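Local structure of fiber protein (Human adenovirus 21, 3L88) at residues C22-E26 and I70-L74; F76-N81 and S107-M112. The protein forms the fiber whose C-terminal knob, the part described here, binds the receptor CD46 and attaches the virus to host cells. The contacts are given in a common frame with arbitrary orientation. Numbering follows the deposited sequence.

Contact 1: residues C22-E26 and I70-L74; sequences CQIVE and IQLRL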
ATOM      1  N   CYS C  22     -22.160  -9.810  -5.845  1.00 10.27           N
ATOM      2  CA  CYS C  22     -22.550  -8.764  -4.901  1.00 11.69           C
ATOM      3  C   CYS C  22     -23.605  -7.824  -5.486  1.00 12.48           C
ATOM      4  O   CYS C  22     -23.927  -7.901  -6.672  1.00 10.23           O
ATOM      5  CB  CYS C  22     -21.329  -7.956  -4.460  1.00 10.82           C
ATOM      6  SG  CYS C  22     -20.702  -6.846  -5.734  1.00 15.72           S
ATOM      7  N   GLN C  23     -24.118  -6.923  -4.650  1.00 14.48           N
ATOM      8  CA  GLN C  23     -25.200  -6.027  -5.053  1.00 11.75           C
ATOM      9  C   GLN C  23     -24.906  -4.564  -4.736  1.00 12.72           C
ATOM     10  O   GLN C  23     -24.993  -4.129  -3.590  1.00 10.81           O
ATOM     11  CB  GLN C  23     -26.524  -6.458  -4.427  1.00 11.36           C
ATOM     12  CG  GLN C  23     -26.977  -7.838  -4.863  1.00 17.70           C
ATOM     13  CD  GLN C  23     -28.414  -8.126  -4.486  1.00 19.98           C
ATOM     14  OE1 GLN C  23     -28.882  -7.714  -3.427  1.00 27.50           O
ATOM     15  NE2 GLN C  23     -29.122  -8.843  -5.352  1.00 21.25           N
ATOM     16  N   ILE C  24     -24.570  -3.807  -5.775  1.00 14.91           N
ATOM     17  CA  ILE C  24     -24.241  -2.397  -5.637  1.00 17.01           C
ATOM     18  C   ILE C  24     -25.494  -1.549  -5.422  1.00 18.20           C
ATOM     19  O   ILE C  24     -25.546  -0.727  -4.510  1.00 18.59           O
ATOM     20  CB  ILE C  24     -23.476  -1.892  -6.877  1.00 16.31           C
ATOM     21  CG1 ILE C  24     -22.094  -2.549  -6.939  1.00 13.02           C
ATOM     22  CG2 ILE C  24     -23.393  -0.367  -6.882  1.00  8.23           C
ATOM     23  CD1 ILE C  24     -21.447  -2.495  -8.307  1.00  6.50           C
ATOM     24  N   VAL C  25     -26.504  -1.758  -6.260  1.00 22.04           N
ATOM     25  CA  VAL C  25     -27.779  -1.063  -6.113  1.00 20.42           C
ATOM     26  C   VAL C  25     -28.676  -1.815  -5.143  1.00 18.18           C
ATOM     27  O   VAL C  25     -29.164  -2.899  -5.453  1.00 17.56           O
ATOM     28  CB  VAL C  25     -28.501  -0.912  -7.463  1.00 21.94           C
ATOM     29  CG1 VAL C  25     -29.907  -0.349  -7.263  1.00 19.99           C
ATOM     30  CG2 VAL C  25     -27.686  -0.027  -8.397  1.00 22.11           C
ATOM     31  N   GLU C  26     -28.895  -1.225  -3.971  1.00 20.83           N
ATOM     32  CA  GLU C  26     -29.575  -1.903  -2.871  1.00 24.40           C
ATOM     33  C   GLU C  26     -30.730  -2.803  -3.316  1.00 21.40           C
ATOM     34  O   GLU C  26     -30.764  -3.982  -2.981  1.00 13.94           O
ATOM     35  CB  GLU C  26     -30.072  -0.883  -1.845  1.00 32.90           C
ATOM     36  CG  GLU C  26     -30.016  -1.372  -0.411  1.00 40.23           C
ATOM     37  CD  GLU C  26     -28.594  -1.492   0.097  1.00 45.95           C
ATOM     38  OE1 GLU C  26     -27.773  -0.606  -0.230  1.00 47.56           O
ATOM     39  OE2 GLU C  26     -28.295  -2.473   0.815  1.00 46.45           O
ATOM     40  N   ILE C  70     -20.284   4.027  -4.210  1.00 16.40           N
ATOM     41  CA  ILE C  70     -20.590   2.609  -4.160  1.00 13.84           C
ATOM     42  C   ILE C  70     -20.207   2.061  -2.802  1.00 14.48           C
ATOM     43  O   ILE C  70     -19.086   2.267  -2.342  1.00 15.03           O
ATOM     44  CB  ILE C  70     -19.827   1.833  -5.244  1.00 14.82           C
ATOM     45  CG1 ILE C  70     -20.362   2.195  -6.633  1.00 15.76           C
ATOM     46  CG2 ILE C  70     -19.919   0.333  -4.990  1.00 12.12           C
ATOM     47  CD1 ILE C  70     -19.450   1.778  -7.766  1.00 14.90           C
ATOM     48  N   GLN C  71     -21.141   1.363  -2.161  1.00 13.76           N
ATOM     49  CA  GLN C  71     -20.927   0.863  -0.808  1.00 15.64           C
ATOM     50  C   GLN C  71     -21.268  -0.615  -0.710  1.00 16.59           C
ATOM     51  O   GLN C  71     -22.392  -1.020  -1.003  1.00 18.83           O
ATOM     52  CB  GLN C  71     -21.768   1.658   0.192  1.00 15.52           C
ATOM     53  CG  GLN C  71     -21.292   1.552   1.633  1.00 20.93           C
ATOM     54  CD  GLN C  71     -22.244   2.218   2.621  1.00 23.07           C
ATOM     55  OE1 GLN C  71     -23.310   1.684   2.931  1.00 25.95           O
ATOM     56  NE2 GLN C  71     -21.851   3.381   3.133  1.00 20.80           N
ATOM     57  N   LEU C  72     -20.297  -1.417  -0.286  1.00 15.77           N
ATOM     58  CA  LEU C  72     -20.535  -2.829  -0.015  1.00 13.33           C
ATOM     59  C   LEU C  72     -20.290  -3.134   1.460  1.00 13.59           C
ATOM     60  O   LEU C  72     -19.180  -2.955   1.960  1.00 13.96           O
ATOM     61  CB  LEU C  72     -19.635  -3.702  -0.894  1.00 14.36           C
ATOM     62  CG  LEU C  72     -19.709  -3.464  -2.404  1.00 16.13           C
ATOM     63  CD1 LEU C  72     -18.734  -4.369  -3.158  1.00 14.27           C
ATOM     64  CD2 LEU C  72     -21.131  -3.662  -2.906  1.00 16.53           C
ATOM     65  N   ARG C  73     -21.336  -3.570   2.156  1.00 14.43           N
ATOM     66  CA  ARG C  73     -21.229  -3.947   3.567  1.00 10.47           C
ATOM     67  C   ARG C  73     -21.194  -5.463   3.726  1.00 12.85           C
ATOM     68  O   ARG C  73     -22.103  -6.166   3.280  1.00 14.01           O
ATOM     69  CB  ARG C  73     -22.404  -3.382   4.367  1.00 15.61           C
ATOM     70  CG  ARG C  73     -22.402  -1.868   4.503  1.00 24.17           C
ATOM     71  CD  ARG C  73     -23.640  -1.381   5.231  1.00 28.87           C
ATOM     72  NE  ARG C  73     -24.859  -1.894   4.614  1.00 41.83           N
ATOM     73  CZ  ARG C  73     -25.444  -1.352   3.548  1.00 45.74           C
ATOM     74  NH1 ARG C  73     -24.923  -0.271   2.979  1.00 45.25           N
ATOM     75  NH2 ARG C  73     -26.550  -1.891   3.049  1.00 44.71           N
ATOM     76  N   LEU C  74     -20.134  -5.968   4.346  1.00 13.29           N
ATOM     77  CA  LEU C  74     -20.045  -7.388   4.641  1.00 12.73           C
ATOM     78  C   LEU C  74     -20.197  -7.612   6.139  1.00 13.56           C
ATOM     79  O   LEU C  74     -19.530  -6.965   6.939  1.00 14.59           O
ATOM     80  CB  LEU C  74     -18.716  -7.971   4.158  1.00 12.64           C
ATOM     81  CG  LEU C  74     -18.135  -7.576   2.796  1.00 13.46           C
ATOM     82  CD1 LEU C  74     -17.264  -8.708   2.257  1.00 11.57           C
ATOM     83  CD2 LEU C  74     -19.208  -7.214   1.790  1.00 13.09           C
TER
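A loop packs against an outer strand of one sheet of the knob's β-sandwich, by apolar side chains on the inside and a salt bridge toward solvent. Residues 22-26 lie between strands 11-13 and 33-42; residues 70-74 lie on strand 67-76. No backbone hydrogen bond joins the two segments; apart from Gln-23 O to Leu-72 CD2 (3.9 Å), the close contacts run between side chains. Ile-24 and Leu-72 have the most surface covered. Ile-24 CG2 lies 4.0 Å from Ile-70 CG1, and Ile-24 CG1 lies 4.3 Å from Leu-72 CD2, while Cys-22 SG comes within 4.1 Å of Leu-72 CD1. Branched aliphatic groups and a thiol suit this buried ground, where Leu-52 of strand 45-54 touches Cys-22, Ile-24 and Ile-70. Arg-73, next along the strand, belongs to the more exposed side and reaches Glu-26, with NH2 2.9 Å from OE2 in a salt bridge. Arg-73 NH1 also gives Gln-71 OE1 a hydrogen bond of 2.5 Å, short but weak in angle (129°). Asn-88 bonds to both Gln-23 and Arg-73. Apolar packing thus covers the inner side of the loop, and one salt bridge with a weak hydrogen bond adds a surface link.

Contact 2: residues F76-N81 and S107-M112; sequences FDSSGN and SSKAFM. With GOL (glycerol), chain O.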
ATOM      1  N   PHE C  76     -20.330 -10.658   9.236  1.00 12.42           N
ATOM      2  CA  PHE C  76     -19.945 -12.028   9.547  1.00 12.65           C
ATOM      3  C   PHE C  76     -20.440 -12.432  10.926  1.00 13.29           C
ATOM      4  O   PHE C  76     -20.435 -11.627  11.857  1.00 16.44           O
ATOM      5  CB  PHE C  76     -18.422 -12.188   9.485  1.00 13.11           C
ATOM      6  CG  PHE C  76     -17.818 -11.726   8.193  1.00 12.70           C
ATOM      7  CD1 PHE C  76     -17.537 -12.633   7.182  1.00 12.08           C
ATOM      8  CD2 PHE C  76     -17.526 -10.382   7.988  1.00 11.69           C
ATOM      9  CE1 PHE C  76     -16.968 -12.213   5.994  1.00 13.39           C
ATOM     10  CE2 PHE C  76     -16.967  -9.952   6.799  1.00 12.61           C
ATOM     11  CZ  PHE C  76     -16.688 -10.870   5.798  1.00 13.72           C
ATOM     12  N   ASP C  77     -20.832 -13.694  11.061  1.00 13.80           N
ATOM     13  CA  ASP C  77     -21.208 -14.232  12.360  1.00 16.00           C
ATOM     14  C   ASP C  77     -19.970 -14.521  13.194  1.00 17.85           C
ATOM     15  O   ASP C  77     -18.852 -14.189  12.795  1.00 18.40           O
ATOM     16  CB  ASP C  77     -22.068 -15.486  12.206  1.00 17.18           C
ATOM     17  CG  ASP C  77     -21.330 -16.625  11.532  1.00 20.36           C
ATOM     18  OD1 ASP C  77     -20.083 -16.658  11.604  1.00 21.96           O
ATOM     19  OD2 ASP C  77     -22.000 -17.499  10.938  1.00 22.31           O
ATOM     20  N   SER C  78     -20.174 -15.149  14.348  1.00 19.24           N
ATOM     21  CA  SER C  78     -19.107 -15.334  15.324  1.00 20.08           C
ATOM     22  C   SER C  78     -18.074 -16.360  14.869  1.00 18.82           C
ATOM     23  O   SER C  78     -16.997 -16.462  15.453  1.00 20.80           O
ATOM     24  CB  SER C  78     -19.684 -15.719  16.686  1.00 19.27           C
ATOM     25  OG  SER C  78     -20.359 -16.958  16.619  1.00 23.49           O
ATOM     26  N   SER C  79     -18.404 -17.105  13.820  1.00 19.59           N
ATOM     27  CA  SER C  79     -17.470 -18.063  13.232  1.00 21.02           C
ATOM     28  C   SER C  79     -16.702 -17.465  12.051  1.00 21.58           C
ATOM     29  O   SER C  79     -15.913 -18.152  11.400  1.00 22.83           O
ATOM     30  CB  SER C  79     -18.210 -19.326  12.789  1.00 22.14           C
ATOM     31  OG  SER C  79     -18.529 -20.142  13.901  1.00 26.76           O
ATOM     32  N   GLY C  80     -16.945 -16.191  11.764  1.00 18.70           N
ATOM     33  CA  GLY C  80     -16.289 -15.525  10.647  1.00 20.49           C
ATOM     34  C   GLY C  80     -16.910 -15.843   9.297  1.00 20.58           C
ATOM     35  O   GLY C  80     -16.313 -15.581   8.253  1.00 22.71           O
ATOM     36  N   ASN C  81     -18.119 -16.393   9.318  1.00 18.40           N
ATOM     37  CA  ASN C  81     -18.829 -16.725   8.089  1.00 16.44           C
ATOM     38  C   ASN C  81     -19.763 -15.611   7.627  1.00 14.20           C
ATOM     39  O   ASN C  81     -20.409 -14.951   8.440  1.00 13.34           O
ATOM     40  CB  ASN C  81     -19.596 -18.038   8.260  1.00 18.86           C
ATOM     41  CG  ASN C  81     -18.671 -19.230   8.449  1.00 22.58           C
ATOM     42  OD1 ASN C  81     -17.703 -19.404   7.711  1.00 24.05           O
ATOM     43  ND2 ASN C  81     -18.957 -20.046   9.453  1.00 22.95           N
ATOM     44  N   SER C 107     -12.886 -22.638  10.929  1.00 49.75           N
ATOM     45  CA  SER C 107     -12.925 -21.249  11.364  1.00 46.45           C
ATOM     46  C   SER C 107     -12.362 -20.294  10.310  1.00 43.58           C
ATOM     47  O   SER C 107     -11.250 -20.489   9.810  1.00 45.56           O
ATOM     48  CB  SER C 107     -12.160 -21.087  12.679  1.00 47.73           C
ATOM     49  OG  SER C 107     -12.361 -19.795  13.226  1.00 51.71           O
ATOM     50  N   SER C 108     -13.152 -19.286   9.955  1.00 36.05           N
ATOM     51  CA  SER C 108     -12.642 -18.109   9.258  1.00 30.05           C
ATOM     52  C   SER C 108     -12.484 -16.961  10.246  1.00 27.91           C
ATOM     53  O   SER C 108     -12.177 -15.833   9.861  1.00 26.87           O
ATOM     54  CB  SER C 108     -13.586 -17.696   8.131  1.00 29.23           C
ATOM     55  OG  SER C 108     -13.793 -18.765   7.226  1.00 28.96           O
ATOM     56  N   LYS C 109     -12.694 -17.263  11.524  1.00 25.01           N
ATOM     57  CA  LYS C 109     -12.599 -16.264  12.581  1.00 22.71           C
ATOM     58  C   LYS C 109     -11.255 -15.543  12.567  1.00 19.93           C
ATOM     59  O   LYS C 109     -11.176 -14.342  12.841  1.00 17.53           O
ATOM     60  CB  LYS C 109     -12.831 -16.916  13.948  1.00 23.89           C
ATOM     61  CG  LYS C 109     -12.909 -15.930  15.104  1.00 25.87           C
ATOM     62  CD  LYS C 109     -13.001 -16.652  16.440  1.00 27.53           C
ATOM     63  CE  LYS C 109     -12.881 -15.681  17.610  1.00 29.46           C
ATOM     64  NZ  LYS C 109     -12.632 -16.390  18.899  1.00 29.24           N
ATOM     65  N   ALA C 110     -10.200 -16.280  12.240  1.00 16.32           N
ATOM     66  CA  ALA C 110      -8.843 -15.752  12.322  1.00 16.15           C
ATOM     67  C   ALA C 110      -8.530 -14.732  11.222  1.00 15.69           C
ATOM     68  O   ALA C 110      -7.490 -14.078  11.254  1.00 15.56           O
ATOM     69  CB  ALA C 110      -7.835 -16.886  12.315  1.00 15.80           C
ATOM     70  N   PHE C 111      -9.447 -14.583  10.271  1.00 13.86           N
ATOM     71  CA  PHE C 111      -9.291 -13.630   9.174  1.00 14.12           C
ATOM     72  C   PHE C 111      -9.986 -12.300   9.471  1.00 13.71           C
ATOM     73  O   PHE C 111      -9.809 -11.321   8.744  1.00 12.94           O
ATOM     74  CB  PHE C 111      -9.857 -14.214   7.875  1.00 13.98           C
ATOM     75  CG  PHE C 111      -9.035 -15.331   7.298  1.00 14.11           C
ATOM     76  CD1 PHE C 111      -9.318 -16.649   7.610  1.00 14.33           C
ATOM     77  CD2 PHE C 111      -7.988 -15.064   6.427  1.00 12.84           C
ATOM     78  CE1 PHE C 111      -8.565 -17.683   7.082  1.00 14.30           C
ATOM     79  CE2 PHE C 111      -7.234 -16.092   5.889  1.00 14.60           C
ATOM     80  CZ  PHE C 111      -7.523 -17.404   6.218  1.00 14.94           C
ATOM     81  N   MET C 112     -10.788 -12.279  10.532  1.00 13.46           N
ATOM     82  CA  MET C 112     -11.653 -11.142  10.827  1.00 12.90           C
ATOM     83  C   MET C 112     -10.900  -9.966  11.449  1.00 12.33           C
ATOM     84  O   MET C 112      -9.901 -10.152  12.139  1.00 13.10           O
ATOM     85  CB  MET C 112     -12.783 -11.578  11.754  1.00 14.11           C
ATOM     86  CG  MET C 112     -13.665 -12.670  11.181  1.00 13.09           C
ATOM     87  SD  MET C 112     -14.770 -12.061   9.892  1.00 14.91           S
ATOM     88  CE  MET C 112     -13.907 -12.593   8.415  1.00 16.19           C
TER
HETATM   89  C1  GOL O   2     -16.743 -17.606   5.532  1.00 35.30           C
HETATM   90  O1  GOL O   2     -15.654 -16.704   5.578  1.00 35.03           O
HETATM   91  C2  GOL O   2     -17.671 -17.253   4.371  1.00 30.09           C
HETATM   92  O2  GOL O   2     -17.837 -15.856   4.318  1.00 23.34           O
HETATM   93  C3  GOL O   2     -19.032 -17.919   4.557  1.00 30.25           C
HETATM   94  O3  GOL O   2     -18.880 -19.318   4.643  1.00 26.14           O
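Met-112, Gly-80 and Ser-108 carry most of this contact between two loops near one end of the knob. Met-112, with the largest covered area, lays its thioether over one face of the Phe-76 ring: SD and CE each lie 3.9 Å from the ring centroid, a Met-aromatic contact joined by a CH-pi contact from the methyl. A flexible, polarisable side chain suits a flat aromatic face. Gly-80 ends a type I turn begun at Asp-77, whose OD1 accepts from Ser-79 N (2.8 Å) in an Asx turn and from Asn-81 N (3.0 Å). Glycine fits because its phi is positive and because a CB would collide with Ser-108 C and Lys-109 N; the two CA atoms of Gly-80 and Lys-109 are only 4.2 Å apart. Ser-108 N gives a weak hydrogen bond to Ser-79 O (3.3 Å), and its small CB sits 3.5 Å from Gly-80 O. Ser-107 OG accepts from Lys-109 N (3.1 Å), an ST turn leading into the 3-10 segment 109-111. A glycerol, probably from crystallisation, bonds through O1 to Gly-80 O (3.0 Å). With one weak direct hydrogen bond, the union depends chiefly on close backbone fit and sulfur-aromatic packing.

Both contacts lie in one knob domain and are linked by strand 67-76, an outer strand of the four-stranded antiparallel sheet. Contact 1 uses its middle, residues 70-74; contact 2 begins at its last residue, Phe-76, and runs into the following turn. Along the chain they come in series, contact 1 closing before contact 2 opens, and their centres are about 20 Å apart with no touch beyond the adjoining sequence. Contact 1 is nearer the chain centre, about 8 Å away against 16 Å for contact 2. Strand 165-174 borders both. One loop packs on the middle of the strand, and another on its end and the turn that follows; no other chain of the trimer touches these segments.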